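PDB 4G59: M152 protein from Murid herpesvirus 1, which probably acts as an MHC class I-like viral immunoevasin that holds host class I molecules and RAE-1 family NKG2D ligands back from the infected cell surface. Local coordinates for residues G92-F97 and M113-T118; Q77-Y82 and Q150-S155; V104-T109 and I156-A161; A23-Y28 and H37-E42; N184-Y189 and C199-Q204. One frame throughout, in Å; residues are numbered along the deposited sequence.

Interactions 1 to 4 belong to an MHC class I-like platform, an antiparallel sheet crossed by helices; interaction 5 lies in a separate beta domain, its centre about 25 Å from that of interaction 4 and 33 to 38 Å from the others. Along the chain, interaction 4 comes first and interaction 5 last. Interactions 1 and 4 lie on neighbouring strands of the platform sheet, centres about 15 Å apart, and Phe97 and Ser27 meet between them. Interaction 2 sets helix 68-89 against the segment that leads into helix 154-158, and interaction 3 ties that helix back to strand 106-114. Interactions 1 and 4 thus knit the floor strands, while 2 and 3 fasten the helical layer to itself and to the floor.

Interaction 1. Residues G92-F97 and M113-T118; sequences GRPVVF and MMDGNT
Arg93 and Met114 cross at about a right angle on the close-packed side of the contact, NE of Arg93 lying 3.4 Å from SD of Met114. Met114 runs on extended beyond CG, and its CE ends 3.8 Å from Val95 CG2. Behind it the backbones pair as antiparallel strands: Val96 N donates to Met113 O at 2.8 Å, and Met113 N returns a bond to Val96 O. On the opposite face Val96 and Met113 are partly exposed and meet more loosely, CB to CB 4.5 Å, with the end of Met113 leading away. The turn end is polar, bridged by one water and covered by the chain of another protein. Arg93 NH2 reaches Asp115 OD2 at 3.1 Å in a salt bridge whose hydrogen bond is weak and bent (123°). The water accepts from Arg93 NE in the guanidinium plane and donates to Pro94 O and Asp115 OD1. The carboxylate also binds a basic and a polar side chain of the other protein chain. Asp115 sits in the type I' turn, Met114 to Asn117, between strands 106-114 and 117-123. Helix 68-89 packs on Val95 and Met114 through Val81 and Phe89, while strand 22-31 touches Val96 through Ile26 and Tyr28.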
# COMPACT_ATOMS: atom_id res chain seq x y z
N GLY B 92 14.03 13.27 8.98
CA GLY B 92 13.86 12.33 7.88
C GLY B 92 12.43 11.86 7.74
O GLY B 92 12.14 10.66 7.83
N ARG B 93 11.52 12.81 7.55
CA ARG B 93 10.14 12.43 7.31
C ARG B 93 10.07 11.78 5.92
O ARG B 93 10.89 12.10 5.03
CB ARG B 93 9.21 13.63 7.43
CG ARG B 93 9.43 14.67 6.36
CD ARG B 93 8.65 15.93 6.67
NE ARG B 93 7.22 15.72 6.54
CZ ARG B 93 6.30 16.42 7.18
NH1 ARG B 93 6.66 17.39 7.99
NH2 ARG B 93 5.01 16.16 7.00
N PRO B 94 9.12 10.85 5.73
CA PRO B 94 9.03 10.16 4.44
C PRO B 94 8.52 11.11 3.36
O PRO B 94 7.75 12.04 3.66
CB PRO B 94 8.03 9.03 4.71
CG PRO B 94 7.17 9.54 5.87
CD PRO B 94 8.11 10.37 6.70
N VAL B 95 8.95 10.89 2.12
CA VAL B 95 8.55 11.72 0.99
C VAL B 95 8.51 10.86 -0.26
O VAL B 95 9.24 9.86 -0.35
CB VAL B 95 9.53 12.92 0.77
CG1 VAL B 95 10.95 12.44 0.58
CG2 VAL B 95 9.12 13.75 -0.42
N VAL B 96 7.64 11.20 -1.22
CA VAL B 96 7.64 10.48 -2.51
C VAL B 96 7.83 11.43 -3.68
O VAL B 96 7.24 12.52 -3.72
CB VAL B 96 6.31 9.67 -2.74
CG1 VAL B 96 6.40 8.81 -4.02
CG2 VAL B 96 5.98 8.80 -1.56
N PHE B 97 8.64 11.01 -4.65
CA PHE B 97 8.68 11.70 -5.95
C PHE B 97 8.20 10.79 -7.07
O PHE B 97 8.65 9.65 -7.20
CB PHE B 97 10.09 12.22 -6.25
CG PHE B 97 10.41 13.49 -5.53
CD1 PHE B 97 10.12 14.73 -6.13
CD2 PHE B 97 10.95 13.48 -4.25
CE1 PHE B 97 10.39 15.92 -5.47
CE2 PHE B 97 11.22 14.69 -3.59
CZ PHE B 97 10.93 15.91 -4.22
N MET B 113 4.88 14.05 -3.03
CA MET B 113 3.88 13.81 -1.99
C MET B 113 4.49 13.61 -0.61
O MET B 113 5.53 12.95 -0.46
CB MET B 113 2.97 12.63 -2.34
CG MET B 113 2.16 12.80 -3.59
SD MET B 113 3.00 12.13 -5.04
CE MET B 113 1.57 11.57 -5.98
N MET B 114 3.82 14.16 0.40
CA MET B 114 4.16 13.88 1.79
C MET B 114 2.92 13.47 2.56
O MET B 114 1.91 14.18 2.53
CB MET B 114 4.80 15.09 2.48
CG MET B 114 6.29 15.25 2.18
SD MET B 114 7.19 16.43 3.22
CE MET B 114 8.71 16.37 2.27
N ASP B 115 2.99 12.33 3.24
CA ASP B 115 1.90 11.90 4.13
C ASP B 115 0.52 11.84 3.46
O ASP B 115 -0.48 12.31 4.03
CB ASP B 115 1.86 12.79 5.39
CG ASP B 115 3.15 12.69 6.20
OD1 ASP B 115 3.92 11.74 5.97
OD2 ASP B 115 3.39 13.54 7.08
N GLY B 116 0.47 11.28 2.25
CA GLY B 116 -0.78 11.18 1.52
C GLY B 116 -1.19 12.45 0.78
O GLY B 116 -2.15 12.43 0.01
N ASN B 117 -0.48 13.55 1.00
CA ASN B 117 -0.83 14.83 0.37
C ASN B 117 0.11 15.16 -0.78
O ASN B 117 1.32 15.08 -0.61
CB ASN B 117 -0.75 15.98 1.38
CG ASN B 117 -1.77 15.87 2.51
OD1 ASN B 117 -2.97 15.68 2.27
ND2 ASN B 117 -1.29 15.99 3.75
N THR B 118 -0.45 15.56 -1.92
CA THR B 118 0.35 16.10 -3.02
C THR B 118 0.69 17.58 -2.78
O THR B 118 -0.21 18.41 -2.66
CB THR B 118 -0.37 15.96 -4.37
OG1 THR B 118 -0.68 14.58 -4.60
CG2 THR B 118 0.51 16.46 -5.50
O HOH W 1 6.23 13.38 5.49

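Interaction 2. Residues Q77-Y82 and Q150-S155; sequences QERFVY and QGSGIS
Ser152 lays its CB over one face of the Phe80 ring, a CH-pi contact with CB 3.7 Å from the ring centroid and 25° off the normal. CB is displaced toward the rim, nearest to Phe80 CG at 3.4 Å. Phe80 CG stands anti to the backbone N (chi1 168°), which carries the ring out from the helix. Gly151 C lies over the same face, and Gly151 CA is 3.7 Å from Phe80 CE2. With positive phi as the chain leaves a helix, Gly151 passes the ring as bare backbone.

The one hydrogen bond across the contact runs from Gln77 NE2 to Ser152 O, 3.0 Å and nearly straight at the hydrogen (166°). The oxygen lies in the plane of the Gln77 amide, whereas the donor stands well above the plane of the Ser152 carbonyl. A bend at chi2 brings this amide round to the loop, where its OE1 bonds to Tyr99 OH; the same hydroxyl pairs with Ser152 N.

Charge enters at the edge, where Glu76 OE2 binds both Ser152 OG and Arg79 NH2. Helix 68-89 thereby holds the loop before helix 154-158, while Phe80 meets Phe97 of strand 95-103 edge-to-face beneath.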
# COMPACT_ATOMS: atom_id res chain seq x y z
N GLN B 77 17.96 9.64 -7.71
CA GLN B 77 16.90 10.02 -6.77
C GLN B 77 17.36 9.79 -5.33
O GLN B 77 17.00 10.55 -4.45
CB GLN B 77 15.59 9.26 -7.02
CG GLN B 77 14.97 9.45 -8.40
CD GLN B 77 14.84 10.90 -8.84
OE1 GLN B 77 14.28 11.74 -8.13
NE2 GLN B 77 15.35 11.19 -10.03
N GLU B 78 18.17 8.77 -5.10
CA GLU B 78 18.61 8.49 -3.74
C GLU B 78 19.50 9.62 -3.20
O GLU B 78 19.30 10.10 -2.08
CB GLU B 78 19.28 7.11 -3.64
CG GLU B 78 18.28 5.98 -3.79
CD GLU B 78 18.83 4.63 -3.41
OE1 GLU B 78 18.18 3.62 -3.76
OE2 GLU B 78 19.88 4.56 -2.75
N ARG B 79 20.47 10.03 -4.02
CA ARG B 79 21.27 11.22 -3.76
C ARG B 79 20.40 12.48 -3.62
O ARG B 79 20.49 13.19 -2.63
CB ARG B 79 22.28 11.43 -4.88
CG ARG B 79 23.44 12.33 -4.48
CD ARG B 79 24.11 12.98 -5.68
NE ARG B 79 23.16 13.66 -6.56
CZ ARG B 79 22.65 14.87 -6.34
NH1 ARG B 79 22.98 15.53 -5.25
NH2 ARG B 79 21.80 15.40 -7.20
N PHE B 80 19.56 12.74 -4.62
CA PHE B 80 18.76 13.97 -4.63
C PHE B 80 17.86 14.11 -3.40
O PHE B 80 17.79 15.17 -2.79
CB PHE B 80 17.92 14.05 -5.91
CG PHE B 80 16.85 15.13 -5.88
CD1 PHE B 80 17.19 16.48 -5.81
CD2 PHE B 80 15.50 14.80 -5.93
CE1 PHE B 80 16.19 17.48 -5.78
CE2 PHE B 80 14.49 15.78 -5.90
CZ PHE B 80 14.84 17.12 -5.83
N VAL B 81 17.17 13.03 -3.06
CA VAL B 81 16.19 13.05 -1.97
C VAL B 81 16.90 13.14 -0.62
O VAL B 81 16.37 13.73 0.33
CB VAL B 81 15.23 11.81 -2.05
CG1 VAL B 81 14.27 11.79 -0.88
CG2 VAL B 81 14.44 11.82 -3.35
N TYR B 82 18.11 12.58 -0.55
CA TYR B 82 18.93 12.68 0.66
C TYR B 82 19.35 14.13 0.92
O TYR B 82 19.15 14.63 2.03
CB TYR B 82 20.15 11.76 0.58
CG TYR B 82 21.19 12.05 1.64
CD1 TYR B 82 20.98 11.69 2.96
CD2 TYR B 82 22.39 12.67 1.32
CE1 TYR B 82 21.93 11.94 3.94
CE2 TYR B 82 23.34 12.93 2.29
CZ TYR B 82 23.10 12.57 3.60
OH TYR B 82 24.04 12.83 4.57
N GLN B 150 10.88 20.40 -8.60
CA GLN B 150 11.38 20.21 -9.95
C GLN B 150 11.97 18.82 -10.13
O GLN B 150 12.07 18.32 -11.25
CB GLN B 150 12.40 21.27 -10.30
CG GLN B 150 11.79 22.60 -10.62
CD GLN B 150 12.84 23.58 -11.06
OE1 GLN B 150 14.00 23.21 -11.28
NE2 GLN B 150 12.45 24.84 -11.20
N GLY B 151 12.36 18.21 -9.03
CA GLY B 151 12.93 16.89 -9.07
C GLY B 151 14.33 17.01 -9.61
O GLY B 151 14.80 18.11 -9.85
N SER B 152 14.99 15.87 -9.81
CA SER B 152 16.33 15.86 -10.36
C SER B 152 16.43 14.71 -11.34
O SER B 152 15.52 13.90 -11.41
CB SER B 152 17.34 15.69 -9.22
OG SER B 152 18.69 15.69 -9.67
N GLY B 153 17.50 14.65 -12.13
CA GLY B 153 17.83 13.44 -12.89
C GLY B 153 17.12 13.17 -14.21
O GLY B 153 17.40 12.16 -14.88
N ILE B 154 16.22 14.07 -14.61
CA ILE B 154 15.43 13.87 -15.82
C ILE B 154 16.27 13.73 -17.09
O ILE B 154 15.87 13.02 -18.03
CB ILE B 154 14.37 14.97 -15.97
CG1 ILE B 154 13.36 14.89 -14.83
CG2 ILE B 154 13.62 14.84 -17.28
CD1 ILE B 154 12.47 16.08 -14.75
N SER B 155 17.43 14.37 -17.13
CA SER B 155 18.34 14.23 -18.27
C SER B 155 18.73 12.77 -18.53
O SER B 155 18.97 12.38 -19.67
CB SER B 155 19.61 15.05 -18.06
OG SER B 155 20.70 14.20 -17.72

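Interaction 3. Residues V104-T109 and I156-A161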
# COMPACT_ATOMS: atom_id res chain seq x y z
N VAL B 104 8.36 9.71 -26.38
CA VAL B 104 8.25 10.37 -27.69
C VAL B 104 6.85 10.96 -27.90
O VAL B 104 5.85 10.23 -27.96
CB VAL B 104 8.69 9.45 -28.87
CG1 VAL B 104 10.12 8.95 -28.68
CG2 VAL B 104 7.77 8.27 -29.03
N PRO B 105 6.75 12.30 -27.95
CA PRO B 105 7.83 13.26 -27.68
C PRO B 105 8.18 13.28 -26.19
O PRO B 105 7.26 13.18 -25.39
CB PRO B 105 7.21 14.61 -28.06
CG PRO B 105 5.88 14.31 -28.69
CD PRO B 105 5.46 12.97 -28.19
N PHE B 106 9.46 13.42 -25.84
CA PHE B 106 9.85 13.42 -24.43
C PHE B 106 9.15 14.47 -23.58
O PHE B 106 9.18 15.66 -23.89
CB PHE B 106 11.36 13.56 -24.25
CG PHE B 106 11.79 13.30 -22.84
CD1 PHE B 106 12.05 12.01 -22.42
CD2 PHE B 106 11.87 14.34 -21.91
CE1 PHE B 106 12.41 11.73 -21.12
CE2 PHE B 106 12.23 14.08 -20.59
CZ PHE B 106 12.50 12.77 -20.20
N GLU B 107 8.55 14.03 -22.49
CA GLU B 107 7.87 14.93 -21.57
C GLU B 107 7.68 14.30 -20.19
O GLU B 107 7.19 13.16 -20.09
CB GLU B 107 6.51 15.35 -22.14
CG GLU B 107 5.78 16.36 -21.29
CD GLU B 107 4.47 16.78 -21.92
OE1 GLU B 107 4.02 16.08 -22.86
OE2 GLU B 107 3.91 17.82 -21.49
N CYS B 108 8.05 15.03 -19.15
CA CYS B 108 7.82 14.55 -17.78
C CYS B 108 6.84 15.40 -17.02
O CYS B 108 6.74 16.60 -17.24
CB CYS B 108 9.12 14.44 -17.00
SG CYS B 108 9.94 12.88 -17.24
N THR B 109 6.12 14.76 -16.12
CA THR B 109 5.42 15.46 -15.05
C THR B 109 5.98 14.93 -13.73
O THR B 109 6.08 13.72 -13.53
CB THR B 109 3.90 15.24 -15.11
OG1 THR B 109 3.38 15.90 -16.26
CG2 THR B 109 3.24 15.83 -13.88
N ILE B 156 18.81 11.97 -17.47
CA ILE B 156 19.10 10.55 -17.65
C ILE B 156 18.02 9.90 -18.52
O ILE B 156 18.32 9.05 -19.37
CB ILE B 156 19.17 9.83 -16.32
CG1 ILE B 156 20.31 10.40 -15.48
CG2 ILE B 156 19.37 8.35 -16.52
CD1 ILE B 156 20.29 9.93 -14.02
N LEU B 157 16.78 10.34 -18.31
CA LEU B 157 15.62 9.84 -19.04
C LEU B 157 15.55 10.48 -20.43
O LEU B 157 15.37 9.77 -21.42
CB LEU B 157 14.33 10.11 -18.25
CG LEU B 157 13.78 9.11 -17.22
CD1 LEU B 157 14.84 8.18 -16.60
CD2 LEU B 157 13.00 9.82 -16.13
N ARG B 158 15.70 11.80 -20.52
CA ARG B 158 15.64 12.50 -21.81
C ARG B 158 16.75 12.10 -22.79
O ARG B 158 16.46 11.80 -23.96
CB ARG B 158 15.60 14.02 -21.62
CG ARG B 158 15.44 14.80 -22.92
CD ARG B 158 15.22 16.29 -22.65
NE ARG B 158 15.86 16.70 -21.40
CZ ARG B 158 15.22 17.30 -20.40
NH1 ARG B 158 13.93 17.61 -20.51
NH2 ARG B 158 15.88 17.62 -19.29
N ASP B 159 17.99 12.05 -22.32
CA ASP B 159 19.12 11.73 -23.18
C ASP B 159 19.08 10.28 -23.67
O ASP B 159 19.83 9.91 -24.58
CB ASP B 159 20.44 11.97 -22.46
CG ASP B 159 20.67 13.42 -22.08
OD1 ASP B 159 19.80 14.29 -22.33
OD2 ASP B 159 21.74 13.69 -21.51
N ASN B 160 18.22 9.47 -23.06
CA ASN B 160 18.08 8.08 -23.46
C ASN B 160 16.65 7.74 -23.86
O ASN B 160 16.25 6.59 -23.77
CB ASN B 160 18.45 7.17 -22.30
CG ASN B 160 19.89 7.30 -21.88
OD1 ASN B 160 20.79 6.75 -22.52
ND2 ASN B 160 20.12 7.99 -20.76
N ALA B 161 15.89 8.73 -24.29
CA ALA B 161 14.47 8.52 -24.54
C ALA B 161 14.20 7.39 -25.54
O ALA B 161 13.47 6.44 -25.22
CB ALA B 161 13.82 9.79 -25.01
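Phe106 presents the face of its ring to the backbone of Arg158. CA of Arg158 lies over that face, 3.5 Å from the centroid and 18° off the normal, a CH-pi contact shifted toward the rim. CG of Phe106 stands anti to the backbone N (chi1 -169°), on the side of the strand facing Arg158. Phe106 CE1 comes within 3.3 Å of Arg158 N.

The Arg158 side chain crosses Phe106 at about a right angle. Its CG, itself anti to the backbone N, passes 3.7 Å from Phe106 CD2, and Arg158 CB lies 3.5 Å from Phe106 CE2. The chain bends at chi3, and the guanidinium plane is inclined 64° to the ring; the ring is met chiefly by the aliphatic part of the arginine.

Two smaller groups meet the rim at neighbouring positions. Leu157 CB approaches Phe106 CZ at 3.8 Å, while Ala161 CB sits the same 3.8 Å from Phe106 CD1. Ala161 is brought there by the type I turn that starts at Arg158, its N bonding to Arg158 O at 3.1 Å. No hydrogen bond joins the two segments, and the contact is one of apolar packing.

Cys108, in a disulfide with Cys101, adds its SG beside Leu157 CD2. Strand 106-114 of the sheet is thus joined to the turn between helices 154-158 and 161-178; Leu157 also packs on Phe73 of helix 68-89, and Ile154 touches the same Phe106 ring.

Interaction 4. Residues A23-Y28 and H37-E42; sequences ATFISY and HSINLE
His37 and Phe25 are the two flat groups on one face of this beta hairpin, whose strands 22-31 and 34-40 form part of the antiparallel floor of the MHC class I-like platform. At the edge of the His37 ring, in its plane, sits Ser27 OG, hydrogen-bonded to His37 ND1 at 2.6 Å; the proton could belong to either partner. NE2 of the same ring is held by Glu78 OE1, and the ring stacks on Phe74, so bonds at both ring nitrogens and a stacked neighbour fix its rotation. OG of Ser27 stands anti to the carbonyl carbon (chi1 -78°), which turns it to the imidazole.

Phe25 lies side by side with Ile39, both pointing the same way. Ile39 CG2 is over one face of the phenyl ring, while Ile39 CG1 comes 3.6 Å from Phe25 CD1 and Ile39 CD1 3.7 Å from Phe25 CE1. Phe73 of helix 68-89 meets the ring with planes about 55° apart. This face of the sheet, carrying Phe25, Ser27, His37 and Ile39, is turned to the helices, with Trp168 of helix 161-178 also resting on Ile39.

Between the strands the backbones pair regularly. Thr24 N gives a straight bond to Asn40 O (2.8 Å) and Ile26 N another to Ser38 O (2.8 Å), each answered in the reverse direction. Leu41 CD2 closes one end, 3.9 Å from Ala23 CA. On the other face, with Thr24, Ile26 and Asn40, Ser38 OG lies 3.5 Å from Ile26 CB and 3.1 Å from a bound water.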
# COMPACT_ATOMS: atom_id res chain seq x y z
N ALA B 23 5.75 5.93 -18.94
CA ALA B 23 6.36 5.25 -17.80
C ALA B 23 6.36 6.14 -16.57
O ALA B 23 6.77 7.30 -16.65
CB ALA B 23 7.79 4.85 -18.13
N THR B 24 5.91 5.59 -15.44
CA THR B 24 5.95 6.33 -14.18
C THR B 24 7.07 5.79 -13.29
O THR B 24 7.03 4.61 -12.90
CB THR B 24 4.61 6.25 -13.44
OG1 THR B 24 3.62 6.92 -14.21
CG2 THR B 24 4.70 6.93 -12.09
N PHE B 25 8.05 6.65 -12.96
CA PHE B 25 9.15 6.24 -12.08
C PHE B 25 8.84 6.77 -10.69
O PHE B 25 8.75 8.00 -10.50
CB PHE B 25 10.48 6.81 -12.56
CG PHE B 25 10.93 6.26 -13.89
CD1 PHE B 25 11.89 5.26 -13.96
CD2 PHE B 25 10.40 6.75 -15.09
CE1 PHE B 25 12.31 4.75 -15.17
CE2 PHE B 25 10.83 6.23 -16.31
CZ PHE B 25 11.78 5.23 -16.35
N ILE B 26 8.68 5.88 -9.72
CA ILE B 26 8.34 6.33 -8.37
C ILE B 26 9.45 6.08 -7.36
O ILE B 26 10.03 4.98 -7.32
CB ILE B 26 7.02 5.73 -7.86
CG1 ILE B 26 5.84 6.29 -8.67
CG2 ILE B 26 6.78 6.11 -6.42
CD1 ILE B 26 4.58 5.50 -8.51
N SER B 27 9.77 7.10 -6.57
CA SER B 27 10.77 6.97 -5.53
C SER B 27 10.24 7.46 -4.19
O SER B 27 9.81 8.63 -4.04
CB SER B 27 12.07 7.68 -5.91
OG SER B 27 12.79 6.89 -6.82
N TYR B 28 10.27 6.54 -3.24
CA TYR B 28 9.75 6.77 -1.91
C TYR B 28 10.88 6.61 -0.92
O TYR B 28 11.42 5.49 -0.74
CB TYR B 28 8.68 5.71 -1.60
CG TYR B 28 8.20 5.69 -0.16
CD1 TYR B 28 7.94 6.86 0.54
CD2 TYR B 28 7.96 4.48 0.49
CE1 TYR B 28 7.49 6.83 1.84
CE2 TYR B 28 7.50 4.45 1.81
CZ TYR B 28 7.27 5.63 2.47
OH TYR B 28 6.82 5.61 3.78
N HIS B 37 11.78 1.87 -4.91
CA HIS B 37 11.67 2.37 -6.28
C HIS B 37 10.77 1.44 -7.10
O HIS B 37 10.73 0.23 -6.88
CB HIS B 37 13.06 2.47 -6.94
CG HIS B 37 14.05 3.30 -6.19
ND1 HIS B 37 13.96 4.68 -6.10
CD2 HIS B 37 15.19 2.96 -5.53
CE1 HIS B 37 14.99 5.14 -5.41
NE2 HIS B 37 15.75 4.11 -5.05
N SER B 38 10.04 2.02 -8.06
CA SER B 38 9.17 1.22 -8.91
C SER B 38 8.91 1.92 -10.23
O SER B 38 8.83 3.15 -10.30
CB SER B 38 7.82 0.98 -8.25
OG SER B 38 7.16 2.21 -8.11
N ILE B 39 8.77 1.12 -11.29
CA ILE B 39 8.34 1.65 -12.58
C ILE B 39 7.03 0.97 -13.00
O ILE B 39 6.85 -0.24 -12.76
CB ILE B 39 9.37 1.39 -13.67
CG1 ILE B 39 10.73 1.93 -13.26
CG2 ILE B 39 8.90 1.98 -14.99
CD1 ILE B 39 11.87 1.26 -13.98
N ASN B 40 6.13 1.73 -13.61
CA ASN B 40 4.94 1.13 -14.20
C ASN B 40 4.53 1.89 -15.46
O ASN B 40 5.02 2.99 -15.71
CB ASN B 40 3.79 1.04 -13.19
CG ASN B 40 3.27 2.41 -12.76
OD1 ASN B 40 2.34 2.96 -13.39
ND2 ASN B 40 3.85 2.97 -11.69
N LEU B 41 3.67 1.27 -16.26
CA LEU B 41 3.16 1.89 -17.48
C LEU B 41 1.74 2.31 -17.15
O LEU B 41 1.26 1.94 -16.09
CB LEU B 41 3.19 0.87 -18.63
CG LEU B 41 4.62 0.54 -19.05
CD1 LEU B 41 4.64 -0.46 -20.20
CD2 LEU B 41 5.32 1.83 -19.48
N GLU B 42 1.09 3.07 -18.02
CA GLU B 42 -0.17 3.70 -17.66
C GLU B 42 -1.30 2.73 -17.28
O GLU B 42 -2.10 3.02 -16.39
CB GLU B 42 -0.64 4.67 -18.75
CG GLU B 42 -1.76 5.59 -18.31
CD GLU B 42 -2.29 6.45 -19.44
OE1 GLU B 42 -1.71 6.41 -20.54
OE2 GLU B 42 -3.28 7.18 -19.22
O HOH W 2 7.83 3.29 -5.31

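Interaction 5. Residues N184-Y189 and C199-Q204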
# COMPACT_ATOMS: atom_id res chain seq x y z
N ASN B 184 -5.02 -17.35 -15.56
CA ASN B 184 -5.00 -16.89 -14.19
C ASN B 184 -5.76 -17.87 -13.30
O ASN B 184 -6.57 -18.66 -13.78
CB ASN B 184 -5.64 -15.50 -14.13
CG ASN B 184 -4.92 -14.47 -15.03
OD1 ASN B 184 -3.73 -14.58 -15.31
ND2 ASN B 184 -5.68 -13.44 -15.46
N GLU B 185 -5.51 -17.82 -11.99
CA GLU B 185 -6.27 -18.69 -11.07
C GLU B 185 -7.22 -17.86 -10.21
O GLU B 185 -6.82 -16.86 -9.60
CB GLU B 185 -5.33 -19.50 -10.16
CG GLU B 185 -6.00 -20.22 -8.98
CD GLU B 185 -4.99 -20.74 -7.94
OE1 GLU B 185 -4.19 -21.64 -8.27
OE2 GLU B 185 -5.01 -20.23 -6.80
N TYR B 186 -8.48 -18.29 -10.16
CA TYR B 186 -9.51 -17.58 -9.42
C TYR B 186 -9.98 -18.44 -8.25
O TYR B 186 -10.04 -19.66 -8.36
CB TYR B 186 -10.68 -17.29 -10.34
CG TYR B 186 -10.30 -16.61 -11.63
CD1 TYR B 186 -10.36 -15.23 -11.74
CD2 TYR B 186 -9.89 -17.33 -12.73
CE1 TYR B 186 -10.01 -14.58 -12.92
CE2 TYR B 186 -9.54 -16.69 -13.92
CZ TYR B 186 -9.62 -15.31 -14.01
OH TYR B 186 -9.28 -14.64 -15.16
N SER B 187 -10.30 -17.80 -7.12
CA SER B 187 -10.80 -18.55 -5.96
C SER B 187 -11.70 -17.69 -5.06
O SER B 187 -11.61 -16.46 -5.07
CB SER B 187 -9.64 -19.16 -5.16
OG SER B 187 -8.77 -18.20 -4.61
N LEU B 188 -12.59 -18.34 -4.32
CA LEU B 188 -13.43 -17.65 -3.36
C LEU B 188 -13.26 -18.32 -2.01
O LEU B 188 -13.02 -19.53 -1.94
CB LEU B 188 -14.90 -17.75 -3.77
CG LEU B 188 -15.39 -17.04 -5.01
CD1 LEU B 188 -16.82 -17.49 -5.29
CD2 LEU B 188 -15.32 -15.52 -4.84
N TYR B 189 -13.40 -17.56 -0.93
CA TYR B 189 -13.48 -18.15 0.40
C TYR B 189 -14.64 -17.54 1.15
O TYR B 189 -14.84 -16.32 1.13
CB TYR B 189 -12.22 -17.90 1.20
CG TYR B 189 -12.24 -18.63 2.53
CD1 TYR B 189 -11.92 -19.98 2.60
CD2 TYR B 189 -12.55 -17.98 3.72
CE1 TYR B 189 -11.93 -20.67 3.80
CE2 TYR B 189 -12.56 -18.67 4.93
CZ TYR B 189 -12.25 -20.01 4.96
OH TYR B 189 -12.24 -20.72 6.13
N CYS B 199 -12.42 -12.70 -2.57
CA CYS B 199 -12.20 -13.18 -3.95
C CYS B 199 -10.75 -12.94 -4.33
O CYS B 199 -10.23 -11.83 -4.12
CB CYS B 199 -13.12 -12.44 -4.93
SG CYS B 199 -12.95 -12.96 -6.67
N THR B 200 -10.10 -13.96 -4.90
CA THR B 200 -8.68 -13.83 -5.25
C THR B 200 -8.37 -14.21 -6.70
O THR B 200 -8.85 -15.24 -7.19
CB THR B 200 -7.82 -14.70 -4.33
OG1 THR B 200 -8.12 -14.39 -2.97
CG2 THR B 200 -6.33 -14.44 -4.57
N MET B 201 -7.59 -13.37 -7.38
CA MET B 201 -7.01 -13.71 -8.67
C MET B 201 -5.47 -13.70 -8.60
O MET B 201 -4.85 -12.66 -8.32
CB MET B 201 -7.45 -12.77 -9.77
CG MET B 201 -6.94 -13.24 -11.12
SD MET B 201 -7.55 -12.25 -12.49
CE MET B 201 -6.46 -10.84 -12.40
N ARG B 202 -4.86 -14.86 -8.84
CA ARG B 202 -3.40 -14.96 -8.95
C ARG B 202 -3.04 -14.95 -10.43
O ARG B 202 -3.69 -15.63 -11.24
CB ARG B 202 -2.88 -16.24 -8.30
CG ARG B 202 -2.97 -16.22 -6.77
CD ARG B 202 -2.69 -17.61 -6.18
NE ARG B 202 -2.67 -17.55 -4.72
CZ ARG B 202 -3.75 -17.62 -3.95
NH1 ARG B 202 -4.96 -17.76 -4.49
NH2 ARG B 202 -3.64 -17.55 -2.63
N THR B 203 -2.01 -14.19 -10.77
CA THR B 203 -1.65 -14.00 -12.17
C THR B 203 -0.18 -13.61 -12.27
O THR B 203 0.42 -13.19 -11.28
CB THR B 203 -2.54 -12.91 -12.80
OG1 THR B 203 -2.35 -12.87 -14.22
CG2 THR B 203 -2.27 -11.50 -12.17
N GLN B 204 0.39 -13.75 -13.47
CA GLN B 204 1.79 -13.39 -13.71
C GLN B 204 1.89 -12.25 -14.73
O GLN B 204 2.94 -12.03 -15.35
CB GLN B 204 2.55 -14.59 -14.23
CG GLN B 204 2.67 -15.75 -13.22
CD GLN B 204 3.39 -16.96 -13.82
OE1 GLN B 204 4.01 -16.87 -14.89
NE2 GLN B 204 3.31 -18.10 -13.14
O HOH W 3 -0.68 -15.35 -15.72
O HOH W 4 -6.66 -17.70 -6.82
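Tyr186 and Met201 lie side by side, pointing the same way, on one face of a beta hairpin made by strands 185-191 and 196-203. SD of Met201 comes 3.4 Å from CE1 of Tyr186, a Met-aromatic contact that approaches the ring obliquely. CG anti to the backbone N (chi1 -174°) and an extended chi2 carry SD to the ring. Farther along this face Leu188 CD2 rests 3.8 Å from Cys199 CB.

Just before the first strand Asn184 OD1 accepts a bond from Thr203 OG1; the modelled 2.5 Å is very short, and its exact length is doubtful. Backbone bonds fix the register: Glu185 N donates to Arg202 O at 2.9 Å and is answered in return, and Ser187 pairs likewise with Thr200. The outer face carries a salt bridge, Glu185 OE2 to Arg202 NH1 at 3.4 Å, with carboxylate and guanidinium planes 50° apart.

Beyond this shell, Tyr186 OH is held by Pro181 O, and Ile252 of strand 250-253 packs on both Tyr186 and Met201, while Trp258 of strand 258-264 touches Tyr186. Two four-stranded sheets therefore face each other here, consistent with the immunoglobulin-like domain of an MHC class I-like molecule. Thr200 OG1, on the outer face, is tied to Glu234 of the adjoining strand. There too, a water in the guanidinium plane accepts from Arg202 NH1 at 2.9 Å and lies 3.1 Å from Ser187 OG.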